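Local coordinates for protein fructose-bisphosphate aldolase class I (Thermoproteus tenax, PDB 1W8S) that is a class I aldolase of the DeoC/LacD family, built as a TIM barrel and modelled here with 1,6-di-O-phosphono-beta-D-fructofuranose bound, at residues A22-H25 and G26-G30. The protein carries 2 engineered substitutions. Residues are numbered along the deposited sequence; the frame is centred on the assembly and turned at random.
Sequences AYDH and GIEHG. With FBP (1,6-di-O-phosphono-beta-D-fructofuranose), chain O.
His25 and His29, one helical turn apart, lie side by side and point the same way, yet each grips a different phosphate of one 1,6-di-O-phosphono-beta-D-fructofuranose (FBP). His25 NE2 donates to FBP O1P on P1 at 2.6 Å, and His29 NE2 to FBP O5P on P2 at 2.8 Å. Both bonds run nearly straight, at 162° and 169° at the hydrogen, with the acceptor at the ring edge near the ring plane. The rings themselves barely meet: their planes are turned 78° apart and the nearest approach is His25 CD2 to His29 ND1, 3.7 Å. Each has CG anti to its own carbonyl carbon, beside the backbone N, which sends the two imidazoles off the same side of the turn. Asp33 holds His29 ND1 as a second-shell partner and so helps fix the ring's rotation, while Trp235 packs edge-to-face with His25.

Between the two phosphates, Asp24 takes the sugar: OD1 accepts from FBP O3 at 2.7 Å, and OD2 from FBP O4 at 3.0 Å. Glu28 lays its bent chain beside this carboxylate, and its OE2, bonded to Lys82 N, stays 4.5 Å from Asp24 OD2; Lys78 NZ lies at long range from both carboxylates, a weak ion pair with each.

The backbone supports this display. His25 O accepts from both His29 N and Gly30 N, the latter in the carbonyl plane, and positive phi at Gly30 ends the helix. At the opposite end a water bridges Tyr23 O and Gly26 N.

The loop after strand 18-22 and the short helix 25-28 that it leads into lie at the C-terminal mouth of a TIM barrel, where such connections line the ligand pocket.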
ATOM      1  N   ALA E  22     -28.044  16.211   7.406  1.00 12.42           N
ATOM      2  CA  ALA E  22     -27.081  15.330   6.769  1.00 13.01           C
ATOM      3  C   ALA E  22     -27.488  15.125   5.319  1.00 12.99           C
ATOM      4  O   ALA E  22     -28.630  14.824   5.038  1.00 13.34           O
ATOM      5  CB  ALA E  22     -27.060  14.003   7.495  1.00 12.65           C
ATOM      6  N   TYR E  23     -26.544  15.261   4.406  1.00 12.76           N
ATOM      7  CA  TYR E  23     -26.816  15.158   3.003  1.00 11.91           C
ATOM      8  C   TYR E  23     -25.643  14.563   2.220  1.00 13.19           C
ATOM      9  O   TYR E  23     -25.353  15.007   1.109  1.00 12.64           O
ATOM     10  CB  TYR E  23     -27.166  16.513   2.456  1.00 11.86           C
ATOM     11  CG  TYR E  23     -27.759  16.519   1.088  1.00  9.75           C
ATOM     12  CD1 TYR E  23     -28.950  15.850   0.838  1.00 11.76           C
ATOM     13  CD2 TYR E  23     -27.180  17.244   0.051  1.00 10.84           C
ATOM     14  CE1 TYR E  23     -29.559  15.894  -0.419  1.00 10.11           C
ATOM     15  CE2 TYR E  23     -27.784  17.310  -1.218  1.00 11.02           C
ATOM     16  CZ  TYR E  23     -28.965  16.617  -1.442  1.00 10.82           C
ATOM     17  OH  TYR E  23     -29.579  16.655  -2.656  1.00 11.18           O
ATOM     18  N   ASP E  24     -24.989  13.557   2.802  1.00 12.91           N
ATOM     19  CA  ASP E  24     -24.004  12.751   2.063  1.00 14.62           C
ATOM     20  C   ASP E  24     -24.622  11.556   1.365  1.00 14.02           C
ATOM     21  O   ASP E  24     -23.909  10.750   0.771  1.00 14.17           O
ATOM     22  CB  ASP E  24     -22.819  12.285   2.948  1.00 14.83           C
ATOM     23  CG  ASP E  24     -23.263  11.541   4.208  1.00 18.77           C
ATOM     24  OD1 ASP E  24     -24.387  11.819   4.710  1.00 22.00           O
ATOM     25  OD2 ASP E  24     -22.547  10.696   4.790  1.00 19.10           O
ATOM     26  N   HIS E  25     -25.945  11.462   1.383  1.00 13.67           N
ATOM     27  CA  HIS E  25     -26.623  10.246   0.966  1.00 13.45           C
ATOM     28  C   HIS E  25     -26.432   9.951  -0.516  1.00 12.93           C
ATOM     29  O   HIS E  25     -26.463   8.800  -0.929  1.00 12.52           O
ATOM     30  CB  HIS E  25     -28.103  10.344   1.313  1.00 13.74           C
ATOM     31  CG  HIS E  25     -28.365  10.540   2.777  1.00 13.65           C
ATOM     32  ND1 HIS E  25     -27.871  11.614   3.490  1.00 16.32           N
ATOM     33  CD2 HIS E  25     -29.098   9.810   3.655  1.00 13.82           C
ATOM     34  CE1 HIS E  25     -28.264  11.518   4.748  1.00 17.22           C
ATOM     35  NE2 HIS E  25     -29.022  10.439   4.871  1.00 13.28           N
ATOM     36  N   GLY E  26     -26.220  10.979  -1.330  1.00 13.69           N
ATOM     37  CA  GLY E  26     -26.042  10.774  -2.757  1.00 13.85           C
ATOM     38  C   GLY E  26     -24.935   9.784  -3.112  1.00 13.60           C
ATOM     39  O   GLY E  26     -25.020   9.095  -4.108  1.00 14.06           O
ATOM     40  N   ILE E  27     -23.878   9.743  -2.309  1.00 13.45           N
ATOM     41  CA  ILE E  27     -22.817   8.765  -2.498  1.00 13.91           C
ATOM     42  C   ILE E  27     -23.052   7.514  -1.646  1.00 12.01           C
ATOM     43  O   ILE E  27     -23.022   6.427  -2.165  1.00 11.40           O
ATOM     44  CB  ILE E  27     -21.386   9.382  -2.314  1.00 14.34           C
ATOM     45  CG1 ILE E  27     -20.324   8.347  -2.788  1.00 16.90           C
ATOM     46  CG2 ILE E  27     -21.128   9.730  -0.911  1.00 16.91           C
ATOM     47  CD1 ILE E  27     -18.897   8.845  -2.866  1.00 19.40           C
ATOM     48  N   GLU E  28     -23.400   7.678  -0.372  1.00 12.90           N
ATOM     49  CA  GLU E  28     -23.550   6.514   0.545  1.00 12.58           C
ATOM     50  C   GLU E  28     -24.656   5.572   0.114  1.00 12.57           C
ATOM     51  O   GLU E  28     -24.508   4.331   0.181  1.00 12.91           O
ATOM     52  CB  GLU E  28     -23.791   6.998   1.991  1.00 12.65           C
ATOM     53  CG  GLU E  28     -22.588   7.714   2.611  1.00 14.03           C
ATOM     54  CD  GLU E  28     -21.396   6.815   2.880  1.00 14.26           C
ATOM     55  OE1 GLU E  28     -21.571   5.594   3.088  1.00 17.29           O
ATOM     56  OE2 GLU E  28     -20.259   7.343   2.867  1.00 17.70           O
ATOM     57  N   HIS E  29     -25.792   6.133  -0.319  1.00 11.45           N
ATOM     58  CA  HIS E  29     -26.957   5.323  -0.714  1.00 12.01           C
ATOM     59  C   HIS E  29     -27.384   5.502  -2.164  1.00 10.69           C
ATOM     60  O   HIS E  29     -28.092   4.677  -2.724  1.00  9.94           O
ATOM     61  CB  HIS E  29     -28.177   5.696   0.135  1.00 12.00           C
ATOM     62  CG  HIS E  29     -27.949   5.530   1.596  1.00 16.48           C
ATOM     63  ND1 HIS E  29     -28.628   6.269   2.540  1.00 19.10           N
ATOM     64  CD2 HIS E  29     -27.123   4.706   2.279  1.00 20.04           C
ATOM     65  CE1 HIS E  29     -28.222   5.915   3.746  1.00 21.43           C
ATOM     66  NE2 HIS E  29     -27.304   4.975   3.618  1.00 21.26           N
ATOM     67  N   GLY E  30     -27.012   6.614  -2.760  1.00 11.79           N
ATOM     68  CA  GLY E  30     -27.413   6.871  -4.118  1.00 11.66           C
ATOM     69  C   GLY E  30     -28.761   7.548  -4.123  1.00 12.48           C
ATOM     70  O   GLY E  30     -29.400   7.693  -3.065  1.00 11.90           O
TER
HETATM   71  P1  FBP O 270     -29.899   9.749   8.142  1.00 16.68           P
HETATM   72  O1P FBP O 270     -30.619   9.766   6.851  1.00 16.25           O
HETATM   73  O2P FBP O 270     -30.587  10.536   9.298  1.00 14.16           O
HETATM   74  O3P FBP O 270     -29.626   8.338   8.674  1.00 15.13           O
HETATM   75  O1  FBP O 270     -28.499  10.466   7.880  1.00 15.99           O
HETATM   76  C1  FBP O 270     -27.506  10.513   8.881  1.00 20.84           C
HETATM   77  C2  FBP O 270     -26.328   9.622   8.460  1.00 24.86           C
HETATM   78  O2  FBP O 270     -25.332   9.594   9.507  1.00 26.06           O
HETATM   79  C3  FBP O 270     -25.662  10.047   7.144  1.00 24.70           C
HETATM   80  O3  FBP O 270     -24.770  11.145   7.252  1.00 25.41           O
HETATM   81  C4  FBP O 270     -24.971   8.744   6.743  1.00 26.46           C
HETATM   82  O4  FBP O 270     -24.679   8.617   5.362  1.00 28.33           O
HETATM   83  C5  FBP O 270     -26.017   7.714   7.146  1.00 28.64           C
HETATM   84  O5  FBP O 270     -26.740   8.269   8.258  1.00 27.88           O
HETATM   85  C6  FBP O 270     -25.353   6.392   7.513  1.00 30.90           C
HETATM   86  O6  FBP O 270     -26.344   5.494   7.978  1.00 34.26           O
HETATM   87  P2  FBP O 270     -26.544   4.042   7.292  1.00 35.66           P
HETATM   88  O4P FBP O 270     -28.028   3.762   7.311  1.00 34.36           O
HETATM   89  O5P FBP O 270     -25.916   4.041   5.898  1.00 31.87           O
HETATM   90  O6P FBP O 270     -25.947   2.939   8.186  1.00 29.44           O
HETATM   91  O   HOH W   1     -26.300  13.876  -1.450  1.00 18.07           O